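Long-range contact in polyporopepsin (Irpex lacteus, PDB 1WKR), which is a milk-clotting aspartic endopeptidase of the pepsin family that cleaves proteins with broad specificity: residues Q193-S205 and I220-T232. Numbering follows the deposited sequence.
Sequences QSIRYGSSTSILS and IASDAFAKYKKAT. Unlike the reference sequence in segment 193-205: Ser194 (reference Thr).
Ile203 packs its CD1 on helix 222-232, 3.7 Å from Tyr228 N, while its CG2 sits between Ala224 O and Ile220 CD1, the latter just ahead of the helix. A chi1 of -62° sets CG1 beside the backbone N and leaves CG2 anti to it. Ile203 and Leu204 both face Ile195 in a classic beta bulge, and Ile203 O lies 3.3 Å from Ala224 CA in a CA-H...O contact. Leu204 CD1 packs on the Ala224 methyl. The Ile195 and Ile220 side chains cross at a slant, CD1 of Ile195 against CG2 of Ile220 at 3.7 Å. About one turn past Tyr228, Ala231 and Thr232 take up the ring of Tyr197, swung out with CG anti to the backbone N (chi1 176°): CD2 touches Ala231 CB at 3.7 Å and CE1, across the ring, meets Thr232 CG2. Its hydroxyl bonds to Gln254 N and to a water that donates to Ala231 O. With the ring cut back to an alanine, a gap is likely to open beside Ala231 and Thr232, and Gln254 N and the water would probably lose their hydroxyl partner. On the exposed side, extended Lys227 runs its CD 3.6 Å from Ser202 O, and its NZ donates to a water shared with Ser202 OG and Ser205 OG. The helix thus lies over the hairpin of strands 190-197 and 201-205 in this pepsin-fold lobe, its direction 18° from that of strand 193-197, with Tyr228 reaching on to Leu291 and Val293 of strand 289-295.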
loop_
_atom_site.group_PDB
_atom_site.type_symbol
_atom_site.label_atom_id
_atom_site.label_comp_id
_atom_site.label_asym_id
_atom_site.label_seq_id
_atom_site.Cartn_x
_atom_site.Cartn_y
_atom_site.Cartn_z
ATOM N N GLN A 193 -15.368 7.036 -0.274
ATOM C CA GLN A 193 -15.139 7.820 -1.489
ATOM C C GLN A 193 -16.192 7.439 -2.514
ATOM O O GLN A 193 -16.844 6.388 -2.372
ATOM C CB GLN A 193 -13.722 7.572 -2.076
ATOM C CG GLN A 193 -13.623 6.316 -2.907
ATOM C CD GLN A 193 -12.177 6.002 -3.312
ATOM O OE1 GLN A 193 -11.248 6.734 -2.968
ATOM N NE2 GLN A 193 -12.009 4.925 -4.070
ATOM N N SER A 194 -16.298 8.217 -3.584
ATOM C CA SER A 194 -16.980 7.822 -4.791
ATOM C C SER A 194 -16.027 7.962 -5.964
ATOM O O SER A 194 -15.011 8.648 -5.870
ATOM C CB SER A 194 -18.241 8.657 -5.013
ATOM O OG SER A 194 -17.841 9.968 -5.375
ATOM N N ILE A 195 -16.384 7.327 -7.081
ATOM C CA ILE A 195 -15.608 7.355 -8.300
ATOM C C ILE A 195 -16.529 7.601 -9.483
ATOM O O ILE A 195 -17.567 6.908 -9.624
ATOM C CB ILE A 195 -14.814 6.017 -8.530
ATOM C CG1 ILE A 195 -14.046 5.577 -7.262
ATOM C CG2 ILE A 195 -13.840 6.207 -9.712
ATOM C CD1 ILE A 195 -13.370 4.193 -7.480
ATOM N N ARG A 196 -16.156 8.520 -10.336
ATOM C CA ARG A 196 -16.844 8.731 -11.629
ATOM C C ARG A 196 -15.845 8.707 -12.728
ATOM O O ARG A 196 -14.631 8.959 -12.556
ATOM C CB ARG A 196 -17.650 10.021 -11.596
ATOM C CG ARG A 196 -17.030 11.103 -11.797
ATOM C CD ARG A 196 -18.028 12.422 -12.289
ATOM N NE ARG A 196 -17.068 13.501 -12.467
ATOM C CZ ARG A 196 -16.577 14.210 -11.542
ATOM N NH1 ARG A 196 -16.993 13.946 -10.252
ATOM N NH2 ARG A 196 -15.730 15.151 -11.624
ATOM N N TYR A 197 -16.298 8.413 -13.936
ATOM C CA TYR A 197 -15.463 8.354 -15.154
ATOM C C TYR A 197 -15.892 9.524 -16.041
ATOM O O TYR A 197 -17.067 9.642 -16.373
ATOM C CB TYR A 197 -15.690 7.024 -15.864
ATOM C CG TYR A 197 -14.953 6.910 -17.178
ATOM C CD1 TYR A 197 -13.581 6.632 -17.186
ATOM C CD2 TYR A 197 -15.603 7.113 -18.379
ATOM C CE1 TYR A 197 -12.884 6.534 -18.399
ATOM C CE2 TYR A 197 -14.899 6.992 -19.628
ATOM C CZ TYR A 197 -13.583 6.659 -19.576
ATOM O OH TYR A 197 -12.817 6.557 -20.718
ATOM N N GLY A 198 -14.961 10.387 -16.400
ATOM C CA GLY A 198 -15.313 11.579 -17.193
ATOM C C GLY A 198 -16.270 12.432 -16.412
ATOM O O GLY A 198 -16.378 12.425 -15.187
ATOM N N SER A 199 -17.115 13.176 -17.158
ATOM C CA SER A 199 -18.016 14.134 -16.532
ATOM C C SER A 199 -19.311 13.548 -16.105
ATOM O O SER A 199 -19.996 14.180 -15.276
ATOM C CB SER A 199 -18.306 15.326 -17.495
ATOM O OG SER A 199 -16.967 16.079 -17.521
ATOM N N SER A 200 -19.736 12.387 -16.650
ATOM C CA SER A 200 -21.145 12.002 -16.588
ATOM C C SER A 200 -21.363 10.551 -16.319
ATOM O O SER A 200 -22.516 10.062 -16.476
ATOM C CB SER A 200 -21.922 12.354 -17.853
ATOM O OG SER A 200 -21.457 11.657 -18.956
ATOM N N THR A 201 -20.390 9.753 -15.923
ATOM C CA THR A 201 -20.538 8.277 -15.789
ATOM C C THR A 201 -20.190 7.859 -14.407
ATOM O O THR A 201 -18.998 7.787 -14.030
ATOM C CB THR A 201 -19.707 7.536 -16.821
ATOM O OG1 THR A 201 -20.091 8.043 -18.151
ATOM C CG2 THR A 201 -19.949 6.066 -16.822
ATOM N N SER A 202 -21.143 7.443 -13.587
ATOM C CA SER A 202 -20.809 6.909 -12.266
ATOM C C SER A 202 -20.132 5.562 -12.392
ATOM O O SER A 202 -20.511 4.737 -13.228
ATOM C CB SER A 202 -22.134 6.770 -11.415
ATOM O OG SER A 202 -21.759 6.267 -10.111
ATOM N N ILE A 203 -19.117 5.330 -11.645
ATOM C CA ILE A 203 -18.404 4.047 -11.557
ATOM C C ILE A 203 -18.704 3.356 -10.213
ATOM O O ILE A 203 -19.100 2.218 -10.192
ATOM C CB ILE A 203 -16.916 4.245 -11.821
ATOM C CG1 ILE A 203 -16.646 4.785 -13.217
ATOM C CG2 ILE A 203 -16.165 2.912 -11.546
ATOM C CD1 ILE A 203 -17.098 3.817 -14.364
ATOM N N LEU A 204 -18.467 4.064 -9.097
ATOM C CA LEU A 204 -18.669 3.540 -7.770
ATOM C C LEU A 204 -19.361 4.580 -6.961
ATOM O O LEU A 204 -18.753 5.653 -6.703
ATOM C CB LEU A 204 -17.335 3.124 -7.165
ATOM C CG LEU A 204 -17.449 2.396 -5.798
ATOM C CD1 LEU A 204 -17.982 0.966 -5.971
ATOM C CD2 LEU A 204 -16.081 2.309 -5.141
ATOM N N SER A 205 -20.566 4.346 -6.499
ATOM C CA SER A 205 -21.261 5.271 -5.647
ATOM C C SER A 205 -20.595 5.357 -4.266
ATOM O O SER A 205 -19.958 4.349 -3.836
ATOM C CB SER A 205 -22.754 4.827 -5.455
ATOM O OG SER A 205 -23.382 4.641 -6.770
ATOM N N ILE A 220 -11.594 -2.108 -7.682
ATOM C CA ILE A 220 -12.972 -1.644 -7.419
ATOM C C ILE A 220 -13.937 -2.788 -7.448
ATOM O O ILE A 220 -13.708 -3.805 -8.127
ATOM C CB ILE A 220 -13.368 -0.495 -8.437
ATOM C CG1 ILE A 220 -13.312 -1.008 -9.900
ATOM C CG2 ILE A 220 -12.436 0.682 -8.228
ATOM C CD1 ILE A 220 -13.707 0.064 -10.915
ATOM N N ALA A 221 -15.011 -2.649 -6.696
ATOM C CA ALA A 221 -16.032 -3.701 -6.606
ATOM C C ALA A 221 -16.477 -4.184 -7.982
ATOM O O ALA A 221 -16.460 -3.416 -8.927
ATOM C CB ALA A 221 -17.252 -3.188 -5.831
ATOM N N SER A 222 -16.879 -5.437 -8.053
ATOM C CA SER A 222 -17.138 -6.053 -9.375
ATOM C C SER A 222 -18.155 -5.368 -10.205
ATOM O O SER A 222 -18.004 -5.294 -11.422
ATOM C CB SER A 222 -17.561 -7.545 -9.117
ATOM O OG SER A 222 -16.558 -8.233 -8.384
ATOM N N ASP A 223 -19.236 -4.862 -9.580
ATOM C CA ASP A 223 -20.209 -4.119 -10.329
ATOM C C ASP A 223 -19.690 -2.812 -10.869
ATOM O O ASP A 223 -20.030 -2.365 -11.985
ATOM C CB ASP A 223 -21.496 -3.893 -9.461
ATOM C CG ASP A 223 -21.229 -3.392 -8.060
ATOM O OD1 ASP A 223 -20.352 -3.879 -7.328
ATOM O OD2 ASP A 223 -21.914 -2.438 -7.589
ATOM N N ALA A 224 -18.764 -2.145 -10.128
ATOM C CA ALA A 224 -18.090 -0.947 -10.604
ATOM C C ALA A 224 -17.085 -1.270 -11.691
ATOM O O ALA A 224 -16.986 -0.526 -12.682
ATOM C CB ALA A 224 -17.367 -0.324 -9.405
ATOM N N PHE A 225 -16.379 -2.400 -11.570
ATOM C CA PHE A 225 -15.462 -2.834 -12.626
ATOM C C PHE A 225 -16.182 -3.087 -13.899
ATOM O O PHE A 225 -15.716 -2.710 -14.990
ATOM C CB PHE A 225 -14.750 -4.133 -12.155
ATOM C CG PHE A 225 -13.660 -4.572 -13.071
ATOM C CD1 PHE A 225 -12.459 -3.887 -13.161
ATOM C CD2 PHE A 225 -13.865 -5.724 -13.851
ATOM C CE1 PHE A 225 -11.462 -4.327 -13.979
ATOM C CE2 PHE A 225 -12.829 -6.129 -14.685
ATOM C CZ PHE A 225 -11.612 -5.470 -14.734
ATOM N N ALA A 226 -17.404 -3.689 -13.885
ATOM C CA ALA A 226 -18.176 -3.839 -15.125
ATOM C C ALA A 226 -18.503 -2.537 -15.713
ATOM O O ALA A 226 -18.455 -2.358 -16.945
ATOM C CB ALA A 226 -19.456 -4.644 -14.771
ATOM N N LYS A 227 -18.873 -1.529 -14.918
ATOM C CA LYS A 227 -19.189 -0.166 -15.451
ATOM C C LYS A 227 -17.944 0.437 -16.091
ATOM O O LYS A 227 -18.038 1.120 -17.143
ATOM C CB LYS A 227 -19.683 0.760 -14.355
ATOM C CG LYS A 227 -21.101 0.336 -13.886
ATOM C CD LYS A 227 -21.564 1.308 -12.739
ATOM C CE LYS A 227 -22.843 0.690 -12.149
ATOM N NZ LYS A 227 -23.319 1.576 -11.037
ATOM N N TYR A 228 -16.775 0.250 -15.461
ATOM C CA TYR A 228 -15.521 0.804 -16.008
ATOM C C TYR A 228 -15.143 0.130 -17.334
ATOM O O TYR A 228 -14.706 0.817 -18.283
ATOM C CB TYR A 228 -14.457 0.593 -14.963
ATOM C CG TYR A 228 -13.080 1.081 -15.374
ATOM C CD1 TYR A 228 -12.810 2.458 -15.405
ATOM C CD2 TYR A 228 -12.079 0.208 -15.780
ATOM C CE1 TYR A 228 -11.536 2.940 -15.765
ATOM C CE2 TYR A 228 -10.817 0.695 -16.142
ATOM C CZ TYR A 228 -10.558 2.005 -16.109
ATOM O OH TYR A 228 -9.299 2.434 -16.491
ATOM N N LYS A 229 -15.276 -1.188 -17.398
ATOM C CA LYS A 229 -14.991 -1.882 -18.666
ATOM C C LYS A 229 -15.927 -1.392 -19.713
ATOM O O LYS A 229 -15.487 -1.113 -20.888
ATOM C CB LYS A 229 -15.253 -3.393 -18.483
ATOM C CG LYS A 229 -14.329 -4.104 -17.942
ATOM C CD LYS A 229 -14.551 -5.633 -17.941
ATOM C CE LYS A 229 -14.279 -6.289 -19.294
ATOM N NZ LYS A 229 -14.430 -7.810 -19.352
ATOM N N LYS A 230 -17.219 -1.176 -19.459
ATOM C CA LYS A 230 -18.146 -0.674 -20.464
ATOM C C LYS A 230 -17.739 0.693 -20.868
ATOM O O LYS A 230 -17.763 1.021 -22.097
ATOM C CB LYS A 230 -19.584 -0.690 -19.835
ATOM C CG LYS A 230 -20.640 -0.165 -20.770
ATOM C CD LYS A 230 -22.033 -0.068 -19.983
ATOM C CE LYS A 230 -23.017 0.699 -20.930
ATOM N NZ LYS A 230 -24.461 0.751 -20.332
ATOM N N ALA A 231 -17.411 1.601 -19.948
ATOM C CA ALA A 231 -17.184 3.031 -20.242
ATOM C C ALA A 231 -15.895 3.175 -21.047
ATOM O O ALA A 231 -15.859 4.108 -21.941
ATOM C CB ALA A 231 -17.029 3.774 -18.931
ATOM N N THR A 232 -14.898 2.362 -20.833
ATOM C CA THR A 232 -13.598 2.523 -21.517
ATOM C C THR A 232 -13.527 1.709 -22.787
ATOM O O THR A 232 -12.638 2.011 -23.611
ATOM C CB THR A 232 -12.459 2.053 -20.602
ATOM O OG1 THR A 232 -12.615 0.654 -20.272
ATOM C CG2 THR A 232 -12.306 2.859 -19.303
HETATM O O HOH W 1 -13.991 6.050 -23.047
HETATM O O HOH W 2 -22.498 3.808 -9.397
HETATM O O HOH W 3 -21.002 0.422 -9.071
#